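Side-chain contact in 2-keto acid:ferredoxin oxidoreductase subunit alpha (Pyrococcus furiosus, PDB 1YD7), which probably catalyses, with its partner subunits, the CoA-dependent oxidation of 2-oxoglutarate to succinyl-CoA and carbon dioxide, passing the electrons to ferredoxin: residues A[15-20]-A[33-38]. Sequence-based numbering, arbitrary orientation.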
ATOM      1  N   PHE A  15     -10.477   8.971   8.518  1.00 33.72           N
ATOM      2  CA  PHE A  15     -11.178   9.332   7.300  1.00 32.10           C
ATOM      3  C   PHE A  15     -12.570   8.708   7.344  1.00 33.11           C
ATOM      4  O   PHE A  15     -12.785   7.741   8.082  1.00 32.57           O
ATOM      5  CB  PHE A  15     -10.431   8.861   6.055  1.00 30.56           C
ATOM      6  CG  PHE A  15      -9.903   7.460   6.150  1.00 29.58           C
ATOM      7  CD1 PHE A  15     -10.727   6.364   5.904  1.00 30.08           C
ATOM      8  CD2 PHE A  15      -8.564   7.238   6.460  1.00 30.57           C
ATOM      9  CE1 PHE A  15     -10.225   5.070   5.990  1.00 30.95           C
ATOM     10  CE2 PHE A  15      -8.051   5.937   6.557  1.00 30.96           C
ATOM     11  CZ  PHE A  15      -8.879   4.857   6.317  1.00 30.05           C
ATOM     12  N   PRO A  16     -13.521   9.263   6.564  1.00 31.33           N
ATOM     13  CA  PRO A  16     -14.876   8.710   6.535  1.00 31.22           C
ATOM     14  C   PRO A  16     -14.935   7.282   5.973  1.00 29.81           C
ATOM     15  O   PRO A  16     -14.300   6.972   4.949  1.00 29.74           O
ATOM     16  CB  PRO A  16     -15.646   9.699   5.626  1.00 30.71           C
ATOM     17  CG  PRO A  16     -14.832  10.937   5.607  1.00 30.67           C
ATOM     18  CD  PRO A  16     -13.409  10.458   5.716  1.00 30.59           C
ATOM     19  N   VAL A  17     -15.712   6.439   6.647  1.00 30.94           N
ATOM     20  CA  VAL A  17     -15.876   5.043   6.276  1.00 33.72           C
ATOM     21  C   VAL A  17     -17.367   4.684   6.343  1.00 36.57           C
ATOM     22  O   VAL A  17     -18.123   5.324   7.055  1.00 37.29           O
ATOM     23  CB  VAL A  17     -15.073   4.085   7.221  1.00 33.59           C
ATOM     24  CG1 VAL A  17     -13.598   4.415   7.185  1.00 32.37           C
ATOM     25  CG2 VAL A  17     -15.612   4.139   8.657  1.00 34.43           C
ATOM     26  N   GLY A  18     -17.774   3.634   5.640  1.00 34.57           N
ATOM     27  CA  GLY A  18     -19.154   3.208   5.688  1.00 36.15           C
ATOM     28  C   GLY A  18     -20.050   4.153   4.885  1.00 40.66           C
ATOM     29  O   GLY A  18     -21.231   4.324   5.210  1.00 35.82           O
ATOM     30  N   GLU A  19     -19.481   4.763   3.840  1.00 40.27           N
ATOM     31  CA  GLU A  19     -20.224   5.660   2.961  1.00 42.08           C
ATOM     32  C   GLU A  19     -19.355   6.058   1.763  1.00 38.15           C
ATOM     33  O   GLU A  19     -18.144   5.804   1.775  1.00 35.41           O
ATOM     34  CB  GLU A  19     -20.704   6.900   3.733  1.00 43.83           C
ATOM     35  CG  GLU A  19     -19.587   7.738   4.311  1.00 45.78           C
ATOM     36  CD  GLU A  19     -20.094   8.930   5.073  1.00 47.12           C
ATOM     37  OE1 GLU A  19     -20.897   9.722   4.503  1.00 47.09           O
ATOM     38  OE2 GLU A  19     -19.671   9.078   6.243  1.00 52.44           O
ATOM     39  N   PRO A  20     -19.974   6.632   0.703  1.00 34.67           N
ATOM     40  CA  PRO A  20     -19.198   7.038  -0.452  1.00 31.04           C
ATOM     41  C   PRO A  20     -18.405   8.310  -0.226  1.00 26.99           C
ATOM     42  O   PRO A  20     -18.679   9.090   0.661  1.00 25.39           O
ATOM     43  CB  PRO A  20     -20.266   7.248  -1.560  1.00 34.47           C
ATOM     44  CG  PRO A  20     -21.552   6.699  -0.998  1.00 34.63           C
ATOM     45  CD  PRO A  20     -21.408   6.912   0.480  1.00 37.68           C
ATOM     46  N   ALA A  33      -5.242   0.460   2.464  1.00 27.05           N
ATOM     47  CA  ALA A  33      -4.098  -0.062   3.197  1.00 26.78           C
ATOM     48  C   ALA A  33      -4.378  -0.017   4.693  1.00 29.07           C
ATOM     49  O   ALA A  33      -4.281  -1.023   5.369  1.00 30.80           O
ATOM     50  CB  ALA A  33      -2.849   0.704   2.833  1.00 26.25           C
ATOM     51  N   ILE A  34      -4.838   1.135   5.172  1.00 30.64           N
ATOM     52  CA  ILE A  34      -5.193   1.319   6.568  1.00 26.63           C
ATOM     53  C   ILE A  34      -6.365   0.476   7.027  1.00 30.03           C
ATOM     54  O   ILE A  34      -6.336  -0.094   8.130  1.00 31.82           O
ATOM     55  CB  ILE A  34      -5.430   2.808   6.852  1.00 29.45           C
ATOM     56  CG1 ILE A  34      -4.072   3.519   6.811  1.00 32.47           C
ATOM     57  CG2 ILE A  34      -6.116   3.002   8.165  1.00 29.00           C
ATOM     58  CD1 ILE A  34      -4.112   4.967   7.034  1.00 35.35           C
ATOM     59  N   LEU A  35      -7.411   0.395   6.218  1.00 30.15           N
ATOM     60  CA  LEU A  35      -8.540  -0.465   6.567  1.00 31.28           C
ATOM     61  C   LEU A  35      -8.108  -1.932   6.595  1.00 29.42           C
ATOM     62  O   LEU A  35      -8.666  -2.718   7.351  1.00 27.59           O
ATOM     63  CB  LEU A  35      -9.741  -0.272   5.604  1.00 31.26           C
ATOM     64  CG  LEU A  35     -10.600   0.986   5.853  1.00 31.75           C
ATOM     65  CD1 LEU A  35     -11.336   1.382   4.573  1.00 32.23           C
ATOM     66  CD2 LEU A  35     -11.594   0.782   7.009  1.00 33.40           C
ATOM     67  N   ALA A  36      -7.140  -2.290   5.753  1.00 30.36           N
ATOM     68  CA  ALA A  36      -6.626  -3.661   5.699  1.00 30.78           C
ATOM     69  C   ALA A  36      -5.701  -4.021   6.880  1.00 30.82           C
ATOM     70  O   ALA A  36      -5.381  -5.188   7.060  1.00 30.62           O
ATOM     71  CB  ALA A  36      -5.893  -3.902   4.398  1.00 30.15           C
ATOM     72  N   GLY A  37      -5.261  -3.023   7.642  1.00 31.49           N
ATOM     73  CA  GLY A  37      -4.494  -3.227   8.884  1.00 30.17           C
ATOM     74  C   GLY A  37      -3.035  -2.856   8.762  1.00 30.14           C
ATOM     75  O   GLY A  37      -2.260  -3.150   9.647  1.00 34.10           O
ATOM     76  N   CYS A  38      -2.645  -2.218   7.661  1.00 29.72           N
ATOM     77  CA  CYS A  38      -1.289  -1.698   7.530  1.00 29.97           C
ATOM     78  C   CYS A  38      -1.025  -0.647   8.617  1.00 32.57           C
ATOM     79  O   CYS A  38      -1.790   0.319   8.767  1.00 31.81           O
ATOM     80  CB  CYS A  38      -1.079  -1.062   6.171  1.00 28.18           C
ATOM     81  SG  CYS A  38       0.573  -0.460   5.866  1.00 26.48           S
TER
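Phe15 drives the far edge of its ring, not a face, between two neighbouring side chains of one helix, Ile34 and Leu35. The helix, 25-36, belongs to the alpha/beta domain of the thiamine-diphosphate-binding fold, built round a parallel sheet; the other partner is the N-terminal run that leads into the two-stranded antiparallel sheet of 19-24 and 193-198. No hydrogen bond crosses the interface, and the whole contact is apolar. On one flank of the ring tip, Phe15 CZ lies 3.8 Å from Ile34 CG2, and Phe15 CE2 is 4.1 Å from Ile34 CD1. On the other, Phe15 CE1 meets the branch point of leucine, 4.1 Å from Leu35 CG. Both CG2 of Ile34 and CG of Leu35 lie near the ring plane. Phe15 CG sits between the backbone N and the carbonyl carbon (chi1 44°), a rotamer that carries the ring across to the helix. Tyr59 of helix 52-59 packs edge-to-face with the same ring and also touches Ile34, while Phe13 rests on both Ile34 and Leu35. An alanine in place of Phe15 would probably open a gap beside the last helical turn, with Ile34 CG2 and Leu35 CG losing the ring edge they pack against and Tyr59 its edge-to-face partner. Beyond Val17, Gly18 and Glu19 both face Ile198 in a G1 bulge, the positive phi of Gly18 (75°) suiting glycine. The helix ends in a Schellman motif at Gly37, with Cys38 N bonded to Ala33 O at 3.1 Å. Leu35 also touches Ile198 and, on helix 160-177, Phe164, so Leu35 sits between the small antiparallel sheet and helix 160-177. Its CD2 methyl makes the remaining touch: Val17 and Leu35 run past each other in opposite directions, with Val17 CG1 4.2 Å from Leu35 CD2.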